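Local coordinates for vinylacetyl-CoA Delta-isomerase (PDB 6VJR), which probably isomerises vinylacetyl-CoA and dehydrates 4-hydroxybutyryl-CoA, using bound FAD and a [4Fe-4S] cluster, at residues T309-N314 / N420-L425. Numbering follows the deposited sequence.
Sequences TIADYN and NRMRIL
Asn314 OD1 accepts two hydrogen bonds from one guanidinium, at 2.9 Å from Arg421 NH2 and 3.0 Å from Arg421 NE. The oxygen lies in the guanidinium plane. The NE bond runs almost straight on from the amide C=O, whereas NH2 stands above the carbonyl plane. The amide and guanidinium planes are 67° apart. Arg421 gets there with CG anti to its backbone N (chi1 -174°) and a chain extended as far as NE. Its NH1 bonds Leu410 O. Replacing this arginine by alanine would probably take both of these N-H donors from Asn314 OD1 and let its amide turn more freely beside the FAD. Beside the aliphatic part of Arg421, Ile310 CD1 packs 3.8 Å from Arg421 CG and equally near Leu425 CD2. Ile424 CG2 meets both Ile310 CD1 and Tyr313 CD2. Tyr313 crosses Asn420 at a slant, its OH 3.5 Å from Asn420 CB. That hydroxyl is hydrogen-bonded to Asp480 of a second subunit. The contact, at an FAD pocket that includes Asn314, joins helices 295-314 and 418-432 of the acyl-CoA dehydrogenase-like C-terminal region. The short segments run roughly antiparallel (149°), axes 9.9 Å apart. Helix 372-384 packs against Ile310 and Leu425, helix 387-390 against Leu425 and Arg421.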
loop_
_atom_site.group_PDB
_atom_site.type_symbol
_atom_site.label_atom_id
_atom_site.label_comp_id
_atom_site.label_asym_id
_atom_site.label_seq_id
_atom_site.Cartn_x
_atom_site.Cartn_y
_atom_site.Cartn_z
ATOM N N THR A 309 -12.734 -4.215 21.606
ATOM C CA THR A 309 -12.959 -4.076 23.040
ATOM C C THR A 309 -12.435 -2.740 23.560
ATOM O O THR A 309 -13.142 -2.082 24.320
ATOM C CB THR A 309 -12.391 -5.257 23.797
ATOM O OG1 THR A 309 -13.006 -6.474 23.374
ATOM C CG2 THR A 309 -12.528 -5.083 25.291
ATOM N N ILE A 310 -11.185 -2.387 23.234
ATOM C CA ILE A 310 -10.659 -1.115 23.741
ATOM C C ILE A 310 -11.476 0.077 23.215
ATOM O O ILE A 310 -11.708 1.048 23.932
ATOM C CB ILE A 310 -9.136 -0.986 23.541
ATOM C CG1 ILE A 310 -8.566 0.216 24.267
ATOM C CG2 ILE A 310 -8.750 -0.905 22.064
ATOM C CD1 ILE A 310 -8.782 0.253 25.764
ATOM N N ALA A 311 -11.939 0.041 21.966
ATOM C CA ALA A 311 -12.788 1.097 21.423
ATOM C C ALA A 311 -14.055 1.260 22.265
ATOM O O ALA A 311 -14.463 2.378 22.605
ATOM C CB ALA A 311 -13.134 0.871 19.967
ATOM N N ASP A 312 -14.668 0.127 22.638
ATOM C CA ASP A 312 -15.831 0.097 23.508
ATOM C C ASP A 312 -15.525 0.721 24.869
ATOM O O ASP A 312 -16.219 1.654 25.300
ATOM C CB ASP A 312 -16.269 -1.355 23.599
ATOM C CG ASP A 312 -17.355 -1.682 24.588
ATOM O OD1 ASP A 312 -17.757 -0.770 25.286
ATOM O OD2 ASP A 312 -17.761 -2.876 24.657
ATOM N N TYR A 313 -14.421 0.290 25.489
ATOM C CA TYR A 313 -14.042 0.794 26.806
ATOM C C TYR A 313 -13.724 2.294 26.772
ATOM O O TYR A 313 -13.891 2.995 27.790
ATOM C CB TYR A 313 -12.827 -0.000 27.275
ATOM C CG TYR A 313 -13.071 -1.451 27.673
ATOM C CD1 TYR A 313 -14.356 -1.956 27.888
ATOM C CD2 TYR A 313 -11.990 -2.272 27.977
ATOM C CE1 TYR A 313 -14.529 -3.257 28.310
ATOM C CE2 TYR A 313 -12.172 -3.556 28.447
ATOM C CZ TYR A 313 -13.443 -4.031 28.659
ATOM O OH TYR A 313 -13.582 -5.332 29.090
ATOM N N ASN A 314 -13.180 2.759 25.626
ATOM C CA ASN A 314 -12.848 4.157 25.450
ATOM C C ASN A 314 -14.060 5.022 25.190
ATOM O O ASN A 314 -13.911 6.241 25.193
ATOM C CB ASN A 314 -11.803 4.411 24.369
ATOM C CG ASN A 314 -10.425 3.902 24.691
ATOM O OD1 ASN A 314 -10.075 3.708 25.858
ATOM N ND2 ASN A 314 -9.589 3.773 23.665
ATOM N N ASN A 420 -10.076 -4.144 33.655
ATOM C CA ASN A 420 -10.359 -4.733 32.352
ATOM C C ASN A 420 -9.750 -3.912 31.210
ATOM O O ASN A 420 -9.229 -4.484 30.236
ATOM C CB ASN A 420 -11.849 -4.931 32.117
ATOM C CG ASN A 420 -12.465 -5.965 33.027
ATOM O OD1 ASN A 420 -11.791 -6.861 33.541
ATOM N ND2 ASN A 420 -13.774 -5.908 33.138
ATOM N N ARG A 421 -9.794 -2.561 31.311
ATOM C CA ARG A 421 -9.163 -1.727 30.308
ATOM C C ARG A 421 -7.654 -1.958 30.269
ATOM O O ARG A 421 -7.077 -2.078 29.196
ATOM C CB ARG A 421 -9.569 -0.293 30.563
ATOM C CG ARG A 421 -9.114 0.702 29.519
ATOM C CD ARG A 421 -9.840 2.039 29.674
ATOM N NE ARG A 421 -9.406 3.012 28.666
ATOM C CZ ARG A 421 -8.557 4.033 28.825
ATOM N NH1 ARG A 421 -8.069 4.308 30.024
ATOM N NH2 ARG A 421 -8.146 4.700 27.752
ATOM N N MET A 422 -7.029 -2.049 31.434
ATOM C CA MET A 422 -5.618 -2.397 31.510
ATOM C C MET A 422 -5.328 -3.750 30.864
ATOM O O MET A 422 -4.363 -3.888 30.113
ATOM C CB MET A 422 -5.086 -2.363 32.941
ATOM C CG MET A 422 -5.183 -1.006 33.535
ATOM S SD MET A 422 -4.550 -0.842 35.215
ATOM C CE MET A 422 -3.134 -1.932 35.033
ATOM N N ARG A 423 -6.124 -4.761 31.185
ATOM C CA ARG A 423 -5.864 -6.086 30.660
ATOM C C ARG A 423 -5.924 -6.105 29.127
ATOM O O ARG A 423 -5.108 -6.748 28.476
ATOM C CB ARG A 423 -6.876 -7.090 31.235
ATOM C CG ARG A 423 -6.564 -7.510 32.655
ATOM C CD ARG A 423 -7.701 -8.324 33.259
ATOM N NE ARG A 423 -7.412 -8.859 34.580
ATOM C CZ ARG A 423 -6.563 -9.836 34.832
ATOM N NH1 ARG A 423 -6.081 -10.585 33.861
ATOM N NH2 ARG A 423 -6.299 -10.140 36.089
ATOM N N ILE A 424 -6.922 -5.425 28.547
ATOM C CA ILE A 424 -7.072 -5.492 27.099
ATOM C C ILE A 424 -5.918 -4.722 26.427
ATOM O O ILE A 424 -5.384 -5.158 25.415
ATOM C CB ILE A 424 -8.463 -5.073 26.595
ATOM C CG1 ILE A 424 -8.716 -5.720 25.232
ATOM C CG2 ILE A 424 -8.641 -3.560 26.571
ATOM C CD1 ILE A 424 -9.036 -7.200 25.328
ATOM N N LEU A 425 -5.492 -3.595 26.998
ATOM C CA LEU A 425 -4.332 -2.881 26.482
ATOM C C LEU A 425 -3.067 -3.742 26.503
ATOM O O LEU A 425 -2.311 -3.771 25.522
ATOM C CB LEU A 425 -4.127 -1.563 27.228
ATOM C CG LEU A 425 -5.185 -0.476 26.989
ATOM C CD1 LEU A 425 -5.148 0.552 28.072
ATOM C CD2 LEU A 425 -4.935 0.177 25.647
#